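Local structure of ferric vibriobactin ABC transporter, periplasmic ferric vibriobactin-binding protein (Vibrio cholerae, 3R5T) at residues Ala178-Ala182 with Leu197-Asp201; Leu225-Thr230 with Pro253-Gln259; Pro23-Thr29 with Glu85-Val91; Ile16-Pro20 with Ala111-Leu115; Trp123-Gln128 with Thr143-Glu148. The protein binds ferric vibriobactin in the periplasm and probably hands it to an ABC transporter for iron uptake in Vibrio cholerae. One frame throughout, in Å; residues are numbered along the deposited sequence.

Contact 1: Ala178-Ala182 with Leu197-Asp201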
# COMPACT_ATOMS: atom_id res chain seq x y z
N ALA A 178 -3.25 11.86 -9.82
CA ALA A 178 -2.16 10.88 -9.91
C ALA A 178 -2.59 9.57 -10.53
O ALA A 178 -3.77 9.19 -10.46
CB ALA A 178 -1.51 10.64 -8.54
N VAL A 179 -1.64 8.88 -11.15
CA VAL A 179 -1.92 7.63 -11.85
C VAL A 179 -0.88 6.57 -11.47
O VAL A 179 0.32 6.82 -11.52
CB VAL A 179 -1.92 7.84 -13.38
CG1 VAL A 179 -2.23 6.53 -14.11
CG2 VAL A 179 -2.91 8.94 -13.79
N ALA A 180 -1.35 5.37 -11.14
CA ALA A 180 -0.43 4.32 -10.69
C ALA A 180 0.61 3.90 -11.73
O ALA A 180 0.31 3.78 -12.92
CB ALA A 180 -1.20 3.05 -10.20
N LYS A 181 1.83 3.66 -11.24
CA LYS A 181 2.94 3.22 -12.08
C LYS A 181 3.15 1.72 -11.93
O LYS A 181 2.68 1.11 -10.97
CB LYS A 181 4.22 4.00 -11.70
CG LYS A 181 4.12 5.49 -12.04
CD LYS A 181 5.29 6.29 -11.48
CE LYS A 181 6.61 5.70 -11.88
NZ LYS A 181 7.71 6.66 -11.59
N ALA A 182 3.86 1.13 -12.90
CA ALA A 182 4.01 -0.33 -12.98
C ALA A 182 4.55 -1.00 -11.72
O ALA A 182 4.13 -2.10 -11.40
CB ALA A 182 4.88 -0.68 -14.18
N LEU A 197 -2.14 -3.47 -17.25
CA LEU A 197 -2.09 -2.09 -16.76
C LEU A 197 -1.57 -1.09 -17.78
O LEU A 197 -0.58 -1.36 -18.47
CB LEU A 197 -1.23 -2.00 -15.49
CG LEU A 197 -1.89 -2.42 -14.17
CD1 LEU A 197 -3.10 -1.55 -13.88
CD2 LEU A 197 -2.27 -3.89 -14.20
N GLU A 198 -2.24 0.06 -17.87
CA GLU A 198 -1.71 1.19 -18.62
C GLU A 198 -0.74 1.96 -17.73
O GLU A 198 -1.03 2.22 -16.54
CB GLU A 198 -2.84 2.11 -19.09
CG GLU A 198 -2.35 3.47 -19.62
CD GLU A 198 -3.50 4.37 -20.06
OE1 GLU A 198 -4.63 4.16 -19.58
OE2 GLU A 198 -3.28 5.25 -20.91
N GLU A 199 0.40 2.33 -18.29
CA GLU A 199 1.38 3.16 -17.59
C GLU A 199 1.21 4.61 -18.02
O GLU A 199 1.06 4.89 -19.20
CB GLU A 199 2.81 2.69 -17.90
CG GLU A 199 3.95 3.54 -17.29
CD GLU A 199 4.31 3.14 -15.86
OE1 GLU A 199 5.33 3.64 -15.33
OE2 GLU A 199 3.59 2.33 -15.25
N PRO A 200 1.19 5.53 -17.05
CA PRO A 200 1.12 6.95 -17.41
C PRO A 200 2.43 7.39 -18.07
O PRO A 200 3.49 6.88 -17.71
CB PRO A 200 0.95 7.67 -16.06
CG PRO A 200 1.55 6.72 -15.06
CD PRO A 200 1.35 5.33 -15.60
N ASP A 201 2.36 8.29 -19.04
CA ASP A 201 3.55 8.78 -19.72
C ASP A 201 4.46 9.47 -18.70
O ASP A 201 4.05 10.43 -18.06
CB ASP A 201 3.15 9.75 -20.83
CG ASP A 201 4.31 10.16 -21.72
OD1 ASP A 201 5.46 10.19 -21.25
OD2 ASP A 201 4.06 10.49 -22.90
O HOH W 1 -2.30 3.00 -14.07
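Val-179 faces Pro-200 with CA atoms 6.4 Å apart, and Lys-181 faces Glu-199 at 5.7 Å between CA atoms, so the pairs step along the two segments in opposite senses. Residues 178-180 end a strand whose backbone already bonds to Ile-167 and Leu-215 on its sheet neighbours, and 197-201 passes by as an irregular loop. No backbone atom of one segment bonds directly to the backbone of the other. A water does the joining instead, donating to Ala-180 O at 3.0 Å and to Glu-198 O at 2.9 Å. Next to it the proline ring presses in, Pro-200 CD lying 3.3 Å from Ala-180 O. The same ring takes up the branch of Val-179: CG1 is anti to the backbone N (chi1 -180°) and meets Pro-200 CB at 3.9 Å, the valine and the ring running antiparallel alongside one another. Glu-199 curls over Lys-181 through a bend at chi2, bringing OE2 to 2.7 Å from Ala-182 N. That bond is weak, bent to 129° at the hydrogen, and belongs to one of two modelled conformers, so it is doubtful. Lys-181 NZ goes to His-211 O rather than to Glu-199. The side chain of Ala-180 is about 8 Å from the bound vibriobactin. Between these two segments, then, cohesion rests mainly on the ring of Pro-200 and a shared water, while the Glu-198 carboxylate fastens the loop to other parts of the lobe, at Asn-166 and the backbone N-H groups of Gln-226 and Ala-227.

Contact 2: Leu225-Thr230 with Pro253-Gln259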
# COMPACT_ATOMS: atom_id res chain seq x y z
N LEU A 225 -5.62 9.45 -20.93
CA LEU A 225 -5.59 8.03 -20.57
C LEU A 225 -6.35 7.19 -21.60
O LEU A 225 -7.42 7.56 -22.07
CB LEU A 225 -6.15 7.83 -19.16
CG LEU A 225 -5.30 8.45 -18.05
CD1 LEU A 225 -6.05 8.46 -16.72
CD2 LEU A 225 -3.99 7.69 -17.92
N GLN A 226 -5.78 6.05 -21.98
CA GLN A 226 -6.37 5.28 -23.07
C GLN A 226 -7.08 3.99 -22.65
O GLN A 226 -7.82 3.40 -23.45
CB GLN A 226 -5.32 4.96 -24.14
CG GLN A 226 -4.67 6.19 -24.78
CD GLN A 226 -5.56 6.87 -25.82
OE1 GLN A 226 -5.07 7.57 -26.71
NE2 GLN A 226 -6.87 6.68 -25.71
N ALA A 227 -6.87 3.55 -21.41
CA ALA A 227 -7.42 2.27 -21.00
C ALA A 227 -8.95 2.25 -21.01
O ALA A 227 -9.62 3.26 -20.74
CB ALA A 227 -6.87 1.84 -19.63
N GLU A 228 -9.47 1.07 -21.31
CA GLU A 228 -10.90 0.84 -21.41
C GLU A 228 -11.57 0.73 -20.05
O GLU A 228 -12.79 0.77 -19.95
CB GLU A 228 -11.15 -0.45 -22.20
CG GLU A 228 -10.65 -0.40 -23.63
CD GLU A 228 -9.27 -1.03 -23.86
OE1 GLU A 228 -8.40 -1.01 -22.95
OE2 GLU A 228 -9.06 -1.55 -24.97
N THR A 229 -10.76 0.59 -19.00
CA THR A 229 -11.25 0.44 -17.64
C THR A 229 -10.44 1.33 -16.71
O THR A 229 -9.23 1.46 -16.89
CB THR A 229 -11.18 -1.03 -17.18
OG1 THR A 229 -12.06 -1.82 -17.99
CG2 THR A 229 -11.58 -1.17 -15.71
N THR A 230 -11.10 1.96 -15.75
CA THR A 230 -10.43 2.78 -14.76
C THR A 230 -10.84 2.34 -13.36
O THR A 230 -12.02 2.18 -13.07
CB THR A 230 -10.79 4.28 -14.90
OG1 THR A 230 -10.22 4.80 -16.11
CG2 THR A 230 -10.25 5.09 -13.69
N PRO A 253 -12.01 6.53 -22.79
CA PRO A 253 -12.53 5.22 -23.17
C PRO A 253 -13.25 4.51 -22.03
O PRO A 253 -14.29 3.89 -22.25
CB PRO A 253 -11.28 4.45 -23.61
CG PRO A 253 -10.32 5.52 -24.05
CD PRO A 253 -10.59 6.70 -23.16
N SER A 254 -12.71 4.61 -20.81
CA SER A 254 -13.33 3.93 -19.68
C SER A 254 -14.69 4.53 -19.30
O SER A 254 -15.60 3.81 -18.89
CB SER A 254 -12.37 3.92 -18.49
OG SER A 254 -12.00 5.24 -18.14
N ILE A 255 -14.82 5.84 -19.45
CA ILE A 255 -16.11 6.51 -19.24
C ILE A 255 -17.10 6.22 -20.38
O ILE A 255 -18.27 5.94 -20.13
CB ILE A 255 -15.93 8.03 -19.02
CG1 ILE A 255 -15.27 8.28 -17.66
CG2 ILE A 255 -17.26 8.74 -19.09
CD1 ILE A 255 -14.94 9.75 -17.41
N GLN A 256 -16.63 6.25 -21.62
CA GLN A 256 -17.48 5.89 -22.75
C GLN A 256 -18.06 4.48 -22.58
O GLN A 256 -19.24 4.24 -22.86
CB GLN A 256 -16.71 6.00 -24.06
CG GLN A 256 -16.38 7.44 -24.43
CD GLN A 256 -15.51 7.54 -25.67
OE1 GLN A 256 -14.61 6.73 -25.88
NE2 GLN A 256 -15.78 8.54 -26.50
N ARG A 257 -17.24 3.55 -22.09
CA ARG A 257 -17.68 2.18 -21.90
C ARG A 257 -18.31 1.94 -20.53
O ARG A 257 -18.72 0.82 -20.21
CB ARG A 257 -16.52 1.20 -22.10
CG ARG A 257 -15.87 1.29 -23.47
CD ARG A 257 -14.56 0.51 -23.49
NE ARG A 257 -14.01 0.40 -24.84
CZ ARG A 257 -13.42 1.39 -25.50
NH1 ARG A 257 -13.31 2.59 -24.93
NH2 ARG A 257 -12.95 1.19 -26.72
N LYS A 258 -18.40 3.00 -19.72
CA LYS A 258 -18.93 2.89 -18.37
C LYS A 258 -18.22 1.74 -17.64
O LYS A 258 -18.85 0.84 -17.09
CB LYS A 258 -20.45 2.71 -18.37
CG LYS A 258 -21.21 3.99 -18.68
CD LYS A 258 -22.71 3.80 -18.49
CE LYS A 258 -23.46 5.08 -18.83
NZ LYS A 258 -23.21 5.50 -20.23
N GLN A 259 -16.90 1.79 -17.67
CA GLN A 259 -16.10 0.83 -16.93
C GLN A 259 -15.18 1.59 -15.99
O GLN A 259 -13.95 1.48 -16.05
CB GLN A 259 -15.35 -0.11 -17.88
CG GLN A 259 -16.29 -1.14 -18.52
CD GLN A 259 -15.72 -1.89 -19.71
OE1 GLN A 259 -16.41 -2.73 -20.29
NE2 GLN A 259 -14.50 -1.57 -20.10
O HOH W 2 -9.10 5.62 -19.44
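Gln-259 serves the 225-230 segment twice. Its backbone O accepts from Thr-230 N at 2.9 Å, a nearly straight bond of 166° at the hydrogen, and its side-chain NE2 donates to Glu-228 O at 2.9 Å, coming from above the carbonyl plane rather than along a lone pair. The same Glu-228 O also receives a CA-H contact from Ser-254, at 3.2 Å from its CA. The Thr-230 bond is the first rung between parallel strands 229-233 and 260-264, and the chain between them crosses over through helices 237-244 and 253-256, a beta-alpha-beta connection in the C-terminal lobe. The last turn before the second strand closes as a Schellman motif: Lys-258, with positive phi, and Gln-259 send their N-H groups back to Ile-255 O and Ser-254 O. Pro-253 O is doubly engaged, by Arg-257 N and, from the opposite face of its plane, by Arg-257 NH1 at 3.1 Å. That grip lays the guanidinium over Glu-228, whose CG sits 3.7 Å from Arg-257 NE, over one face. The carboxylate does not reach it; Glu-228 OE1 takes Arg-164 N instead. Deeper in, Ser-254 OG lies 2.7 Å from Thr-230 OG1. Thr-230 OG1 is hydrogen-bonded to Asn-166 OD1. A water donates to Ala-227 O at 2.7 Å and is shared with Ser-254 OG.

Contact 3: Pro23-Thr29 with Glu85-Val91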
# COMPACT_ATOMS: atom_id res chain seq x y z
N PRO A 23 14.05 -8.88 17.09
CA PRO A 23 13.12 -7.89 17.63
C PRO A 23 11.87 -8.51 18.25
O PRO A 23 11.22 -9.38 17.66
CB PRO A 23 12.74 -7.07 16.40
CG PRO A 23 13.93 -7.17 15.51
CD PRO A 23 14.44 -8.58 15.70
N LYS A 24 11.53 -8.04 19.45
CA LYS A 24 10.31 -8.47 20.12
C LYS A 24 9.37 -7.29 20.45
O LYS A 24 8.23 -7.49 20.86
CB LYS A 24 10.65 -9.25 21.39
CG LYS A 24 11.47 -10.52 21.12
CD LYS A 24 10.66 -11.51 20.28
CE LYS A 24 11.51 -12.65 19.70
NZ LYS A 24 12.23 -13.44 20.74
N ARG A 25 9.85 -6.06 20.27
CA ARG A 25 9.06 -4.88 20.61
C ARG A 25 9.26 -3.87 19.50
O ARG A 25 10.08 -2.96 19.62
CB ARG A 25 9.49 -4.28 21.96
CG ARG A 25 9.30 -5.20 23.15
CD ARG A 25 8.00 -4.93 23.90
NE ARG A 25 7.82 -3.53 24.30
CZ ARG A 25 6.63 -2.99 24.57
NH1 ARG A 25 5.55 -3.75 24.51
NH2 ARG A 25 6.52 -1.71 24.92
N ILE A 26 8.52 -4.04 18.41
CA ILE A 26 8.74 -3.24 17.21
C ILE A 26 7.85 -2.00 17.22
O ILE A 26 6.66 -2.10 17.46
CB ILE A 26 8.44 -4.05 15.94
CG1 ILE A 26 9.28 -5.34 15.89
CG2 ILE A 26 8.67 -3.20 14.70
CD1 ILE A 26 8.74 -6.40 14.94
N LEU A 27 8.45 -0.84 16.93
CA LEU A 27 7.73 0.43 16.87
C LEU A 27 7.74 0.94 15.43
O LEU A 27 8.81 1.14 14.85
CB LEU A 27 8.37 1.47 17.81
CG LEU A 27 7.59 2.77 17.99
CD1 LEU A 27 7.75 3.30 19.39
CD2 LEU A 27 8.02 3.77 16.96
N SER A 28 6.56 1.15 14.86
CA SER A 28 6.50 1.65 13.50
C SER A 28 6.26 3.14 13.46
O SER A 28 5.32 3.64 14.10
CB SER A 28 5.39 0.96 12.71
OG SER A 28 5.29 1.56 11.43
N THR A 29 7.13 3.86 12.74
CA THR A 29 6.94 5.30 12.57
C THR A 29 6.18 5.66 11.29
O THR A 29 5.99 6.85 11.01
CB THR A 29 8.27 6.09 12.57
OG1 THR A 29 9.02 5.80 11.37
CG2 THR A 29 9.12 5.73 13.79
N GLU A 85 8.07 3.55 25.16
CA GLU A 85 7.69 2.26 24.60
C GLU A 85 8.83 1.23 24.68
O GLU A 85 8.59 0.03 24.56
CB GLU A 85 7.20 2.40 23.16
CG GLU A 85 5.86 3.12 23.04
CD GLU A 85 4.75 2.44 23.83
OE1 GLU A 85 4.13 3.11 24.68
OE2 GLU A 85 4.52 1.23 23.62
N GLN A 86 10.06 1.72 24.86
CA GLN A 86 11.25 0.86 24.91
C GLN A 86 11.29 -0.18 23.79
O GLN A 86 11.33 -1.39 24.05
CB GLN A 86 11.42 0.19 26.27
CG GLN A 86 11.64 1.17 27.41
CD GLN A 86 12.83 0.80 28.28
OE1 GLN A 86 13.88 0.39 27.77
NE2 GLN A 86 12.68 0.95 29.59
N PRO A 87 11.30 0.28 22.54
CA PRO A 87 11.31 -0.66 21.42
C PRO A 87 12.70 -1.25 21.22
O PRO A 87 13.70 -0.70 21.69
CB PRO A 87 10.94 0.23 20.23
CG PRO A 87 11.46 1.59 20.62
CD PRO A 87 11.29 1.69 22.10
N ASP A 88 12.76 -2.38 20.51
CA ASP A 88 14.05 -2.93 20.09
C ASP A 88 14.22 -2.93 18.57
O ASP A 88 15.21 -3.44 18.04
CB ASP A 88 14.29 -4.33 20.68
CG ASP A 88 13.19 -5.32 20.34
OD1 ASP A 88 12.29 -5.01 19.51
OD2 ASP A 88 13.24 -6.44 20.91
N LEU A 89 13.25 -2.35 17.87
CA LEU A 89 13.41 -2.08 16.45
C LEU A 89 12.46 -0.93 16.12
O LEU A 89 11.30 -0.98 16.49
CB LEU A 89 13.05 -3.30 15.59
CG LEU A 89 13.23 -3.11 14.08
CD1 LEU A 89 14.70 -2.99 13.70
CD2 LEU A 89 12.58 -4.25 13.30
N ILE A 90 12.96 0.05 15.38
CA ILE A 90 12.14 1.17 14.92
C ILE A 90 12.13 1.17 13.40
O ILE A 90 13.19 1.11 12.77
CB ILE A 90 12.69 2.53 15.45
CG1 ILE A 90 12.64 2.55 16.98
CG2 ILE A 90 11.89 3.71 14.89
CD1 ILE A 90 13.46 3.67 17.61
N VAL A 91 10.93 1.22 12.80
CA VAL A 91 10.81 1.15 11.35
C VAL A 91 10.39 2.47 10.76
O VAL A 91 9.48 3.13 11.27
CB VAL A 91 9.81 0.06 10.91
CG1 VAL A 91 9.85 -0.11 9.40
CG2 VAL A 91 10.12 -1.26 11.62
O HOH W 3 10.22 -2.91 25.85
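Ile-26, Leu-27 and Ser-28 pair in parallel with Leu-89, Ile-90 and Val-91, the short strand axes 4.8 Å apart and turned by 19°. Leu-27 lies at the centre of the ladder: its N donates to Leu-89 O at 2.9 Å, and its O accepts from Val-91 N. Before the strands begin, Asp-88 takes over from the ladder. With chi1 at 56° its carboxylate sits between its own backbone N and carbonyl carbon and turns toward the incoming chain, where OD2 uses its syn lone pair for Lys-24 N at 2.8 Å and OD1 meets Arg-25 N at 2.8 Å, tilted out of the carboxylate plane. Asp-88 N returns a bond to Arg-25 O. These strands are the first and fourth of a parallel sheet ordered 3-2-1-4-5, so they flank the point where the chain switches direction across this Rossmann-like lobe; in such sheets ligands commonly bind near the carboxyl ends there, and Ser-28 has its side chain about 10 Å from the vibriobactin. Arg-25, bent at chi2 and chi3, swings back to put NH2 2.7 Å from Glu-85 O, which lies close to the guanidinium plane of Arg-25, while NE reaches Gln-86 O through a water. The salt bridge to Glu-85 OE2 is long, and Glu-85 OE1 has Lys-69. On one face Ile-26 CG2 leans on Val-91 CG2; on the other Leu-27 CB meets Pro-87 CB at 3.7 Å. At the far end Val-91 O is gripped twice by Thr-29, by its N and by OG1 at 2.7 Å.

Contact 4: Ile16-Pro20 with Ala111-Leu115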
# COMPACT_ATOMS: atom_id res chain seq x y z
N ILE A 16 23.43 0.70 6.49
CA ILE A 16 23.11 -0.57 7.12
C ILE A 16 22.79 -0.38 8.60
O ILE A 16 23.23 0.58 9.23
CB ILE A 16 24.23 -1.63 6.96
CG1 ILE A 16 25.54 -1.15 7.61
CG2 ILE A 16 24.43 -1.96 5.49
CD1 ILE A 16 26.63 -2.23 7.67
N THR A 17 22.01 -1.30 9.14
CA THR A 17 21.70 -1.31 10.56
C THR A 17 21.94 -2.70 11.11
O THR A 17 21.44 -3.67 10.57
CB THR A 17 20.22 -0.94 10.83
OG1 THR A 17 20.00 0.41 10.41
CG2 THR A 17 19.87 -1.07 12.31
N THR A 18 22.74 -2.79 12.16
CA THR A 18 22.91 -4.07 12.82
C THR A 18 21.82 -4.26 13.86
O THR A 18 21.61 -3.43 14.76
CB THR A 18 24.30 -4.20 13.46
OG1 THR A 18 25.28 -4.13 12.42
CG2 THR A 18 24.45 -5.53 14.20
N ILE A 19 21.08 -5.34 13.70
CA ILE A 19 20.06 -5.71 14.66
C ILE A 19 20.64 -6.79 15.56
O ILE A 19 20.88 -7.92 15.14
CB ILE A 19 18.79 -6.19 13.94
CG1 ILE A 19 18.34 -5.14 12.90
CG2 ILE A 19 17.69 -6.48 14.93
CD1 ILE A 19 17.18 -5.60 12.04
N PRO A 20 20.90 -6.43 16.82
CA PRO A 20 21.68 -7.27 17.74
C PRO A 20 20.96 -8.55 18.15
O PRO A 20 21.60 -9.58 18.36
CB PRO A 20 21.86 -6.37 18.97
CG PRO A 20 21.58 -4.98 18.48
CD PRO A 20 20.59 -5.11 17.38
N ALA A 111 16.99 2.95 19.61
CA ALA A 111 16.98 1.53 19.26
C ALA A 111 17.42 1.36 17.81
O ALA A 111 17.38 2.31 17.02
CB ALA A 111 15.58 0.93 19.47
N PRO A 112 17.80 0.13 17.43
CA PRO A 112 18.13 -0.14 16.03
C PRO A 112 17.01 0.35 15.13
O PRO A 112 15.85 -0.01 15.33
CB PRO A 112 18.24 -1.66 15.97
CG PRO A 112 18.70 -2.04 17.37
CD PRO A 112 17.97 -1.07 18.28
N THR A 113 17.34 1.17 14.14
CA THR A 113 16.36 1.81 13.29
C THR A 113 16.61 1.44 11.83
O THR A 113 17.73 1.57 11.34
CB THR A 113 16.41 3.34 13.49
OG1 THR A 113 16.09 3.63 14.85
CG2 THR A 113 15.42 4.08 12.60
N ILE A 114 15.57 0.95 11.16
CA ILE A 114 15.67 0.54 9.76
C ILE A 114 14.77 1.39 8.85
O ILE A 114 13.77 1.96 9.29
CB ILE A 114 15.40 -0.97 9.57
CG1 ILE A 114 13.93 -1.33 9.92
CG2 ILE A 114 16.44 -1.78 10.36
CD1 ILE A 114 13.54 -2.76 9.48
N LEU A 115 15.16 1.45 7.58
CA LEU A 115 14.52 2.33 6.60
C LEU A 115 14.16 1.52 5.35
O LEU A 115 15.03 0.91 4.71
CB LEU A 115 15.50 3.46 6.25
CG LEU A 115 15.15 4.45 5.15
CD1 LEU A 115 13.90 5.24 5.51
CD2 LEU A 115 16.32 5.38 4.86
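Thr-17 OG1 donates to Thr-113 O at 2.7 Å, tilted from the carbonyl plane, and this is the one hydrogen bond between the two segments. The rest of the first shell is apolar. Thr-17 CB rests 3.9 Å from Ile-114 CG2, a branch that lies beside its backbone N because CG1 occupies the crowded position (chi1 65°). Ile-19 CD1 closes on the same methyl at a looser 4.2 Å from Ile-114 CG2. At the other end two prolines cross obliquely, with Pro-20 CD 3.6 Å from Pro-112 CG. One step out, Asn-11 fixes the hydroxyl: its ND2 bonds to Thr-17 OG1. Thr-113 turns its own side chain back, OG1 donating to Ala-111 O at 2.8 Å. The strand axes come no closer than 7.1 Å, at 139° between their directions, so the two never pair as a sheet. Strand 113-116 is one of the two outer strands of the parallel sheet, bonded on its inner side to strand 89-93; along its outer edge Asn-11 OD1, in the turn between strands 7-10 and 16-19, takes Leu-115 N, and Gln-108 OE1, at the end of helix 104-108, takes Thr-113 N.

Contact 5: Trp123-Gln128 with Thr143-Glu148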
# COMPACT_ATOMS: atom_id res chain seq x y z
N TRP A 123 3.29 -5.46 -1.70
CA TRP A 123 3.23 -5.71 -0.26
C TRP A 123 4.04 -6.97 0.09
O TRP A 123 4.65 -7.03 1.15
CB TRP A 123 1.79 -5.74 0.29
CG TRP A 123 1.00 -6.98 -0.02
CD1 TRP A 123 0.04 -7.13 -0.98
CD2 TRP A 123 1.07 -8.22 0.67
NE1 TRP A 123 -0.49 -8.40 -0.93
CE2 TRP A 123 0.14 -9.10 0.07
CE3 TRP A 123 1.86 -8.70 1.74
CZ2 TRP A 123 -0.05 -10.41 0.51
CZ3 TRP A 123 1.68 -10.00 2.16
CH2 TRP A 123 0.74 -10.85 1.55
N GLN A 124 4.03 -7.97 -0.79
CA GLN A 124 4.77 -9.19 -0.54
C GLN A 124 6.26 -8.93 -0.40
O GLN A 124 6.91 -9.49 0.49
CB GLN A 124 4.52 -10.20 -1.65
CG GLN A 124 3.08 -10.73 -1.70
CD GLN A 124 2.19 -10.00 -2.69
OE1 GLN A 124 2.24 -8.77 -2.85
NE2 GLN A 124 1.35 -10.77 -3.36
N SER A 125 6.81 -8.10 -1.29
CA SER A 125 8.23 -7.78 -1.24
C SER A 125 8.57 -7.03 0.05
O SER A 125 9.60 -7.28 0.68
CB SER A 125 8.61 -6.95 -2.47
OG SER A 125 9.98 -6.58 -2.44
N LEU A 126 7.70 -6.11 0.45
CA LEU A 126 7.90 -5.41 1.70
C LEU A 126 7.81 -6.40 2.86
O LEU A 126 8.61 -6.34 3.79
CB LEU A 126 6.84 -4.32 1.83
CG LEU A 126 6.92 -3.48 3.11
CD1 LEU A 126 8.20 -2.67 3.12
CD2 LEU A 126 5.69 -2.57 3.26
N ALA A 127 6.85 -7.32 2.82
CA ALA A 127 6.74 -8.34 3.88
C ALA A 127 8.01 -9.18 3.98
O ALA A 127 8.48 -9.51 5.07
CB ALA A 127 5.54 -9.22 3.64
N GLN A 128 8.56 -9.58 2.84
CA GLN A 128 9.80 -10.34 2.82
C GLN A 128 10.95 -9.55 3.44
O GLN A 128 11.75 -10.08 4.22
CB GLN A 128 10.14 -10.76 1.39
CG GLN A 128 9.15 -11.73 0.80
CD GLN A 128 9.62 -12.27 -0.52
OE1 GLN A 128 9.04 -11.97 -1.57
NE2 GLN A 128 10.69 -13.07 -0.49
N THR A 143 2.62 -16.63 4.56
CA THR A 143 1.59 -15.63 4.25
C THR A 143 1.56 -15.28 2.76
O THR A 143 0.49 -15.24 2.13
CB THR A 143 1.81 -14.37 5.09
OG1 THR A 143 1.72 -14.71 6.48
CG2 THR A 143 0.75 -13.30 4.77
N ILE A 144 2.74 -15.03 2.20
CA ILE A 144 2.87 -14.70 0.79
C ILE A 144 2.43 -15.86 -0.09
O ILE A 144 1.67 -15.69 -1.05
CB ILE A 144 4.32 -14.28 0.46
CG1 ILE A 144 4.64 -12.96 1.16
CG2 ILE A 144 4.56 -14.18 -1.04
CD1 ILE A 144 6.12 -12.71 1.23
N HIS A 145 2.89 -17.06 0.25
CA HIS A 145 2.55 -18.22 -0.55
C HIS A 145 1.04 -18.48 -0.55
O HIS A 145 0.44 -18.79 -1.60
CB HIS A 145 3.29 -19.45 -0.03
CG HIS A 145 2.76 -20.73 -0.58
ND1 HIS A 145 3.12 -21.19 -1.83
CD2 HIS A 145 1.86 -21.61 -0.09
CE1 HIS A 145 2.49 -22.33 -2.07
NE2 HIS A 145 1.72 -22.60 -1.03
N ASN A 146 0.40 -18.35 0.61
CA ASN A 146 -1.04 -18.59 0.68
C ASN A 146 -1.80 -17.57 -0.16
O ASN A 146 -2.79 -17.91 -0.82
CB ASN A 146 -1.55 -18.54 2.12
CG ASN A 146 -1.11 -19.73 2.94
OD1 ASN A 146 -0.70 -20.76 2.41
ND2 ASN A 146 -1.21 -19.59 4.26
N PHE A 147 -1.35 -16.32 -0.13
CA PHE A 147 -2.04 -15.27 -0.86
C PHE A 147 -1.91 -15.50 -2.35
O PHE A 147 -2.85 -15.30 -3.11
CB PHE A 147 -1.47 -13.91 -0.48
CG PHE A 147 -2.22 -12.75 -1.08
CD1 PHE A 147 -3.37 -12.27 -0.48
CD2 PHE A 147 -1.77 -12.15 -2.24
CE1 PHE A 147 -4.06 -11.20 -1.04
CE2 PHE A 147 -2.45 -11.09 -2.80
CZ PHE A 147 -3.59 -10.62 -2.20
N GLU A 148 -0.73 -15.97 -2.76
CA GLU A 148 -0.48 -16.21 -4.18
C GLU A 148 -1.27 -17.41 -4.70
O GLU A 148 -1.71 -17.42 -5.84
CB GLU A 148 1.03 -16.31 -4.46
CG GLU A 148 1.60 -15.03 -5.10
CD GLU A 148 2.18 -13.98 -4.13
OE1 GLU A 148 1.55 -13.61 -3.09
OE2 GLU A 148 3.28 -13.47 -4.46
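Glu-148 OE1 accepts a nearly straight hydrogen bond from Gln-124 NE2, 2.9 Å long with 172° at the hydrogen. Glu-148 OE1 lies in the amide plane of Gln-124, while NE2 comes from above the carboxylate plane, the two flat groups being almost perpendicular. Glu-148 OE1 also lies 2.9 Å from the Ile-144 O of its own helix, two acceptors side by side, which would probably raise the proton affinity of the carboxylate. The bend at chi2 of Gln-124 leaves its OE1 over one face of the Trp-123 ring. That indole then turns its edge onto a face of Phe-147: Trp-123 CZ2 stands 3.6 Å from Phe-147 CG, and the planes meet at 80° in a T-shaped stack. Beyond it, Trp-123 CH2 touches the methyl CG2 of Thr-143 at 4.0 Å. Trp-123 NE1, on the indole edge turned to Phe-147, is buried near CE2 and CZ of that ring with no polar partner in the model. Ile-144 is a knob in the hole made by Trp-123, Gln-124, Ala-127 and Gln-128; its CG2 rests 3.8 Å from Gln-124 CG. Leu-272 and Ala-275 of helix 272-286 touch both aromatic rings. The short helix axes are 10.6 Å apart and nearly antiparallel. Helix 137-155, which carries the second segment, runs from the N-terminal lobe to the C-terminal one, the single long connecting helix characteristic of siderophore-binding proteins of this family.

Overall arrangement
Contacts 3 and 4 share the N-terminal sheet: contact 3 joins inner strands by a regular ladder, whereas contact 4 covers the sheet's outer edge with one hydroxyl bond and apolar side chains, and Ile-90 bonds to both Pro-112 and Ile-114 between them. Contacts 1 and 2 each join a different element to the C-terminal sheet, an irregular loop and a helix end, and they touch where the Glu-198 carboxylate takes the N-H groups of Gln-226 and Ala-227. Contact 3 is the buried one; the other four are partly buried. Contact 5 alone is helix on helix, packing the long connecting helix 137-155 against helix 123-134 of the N-terminal lobe.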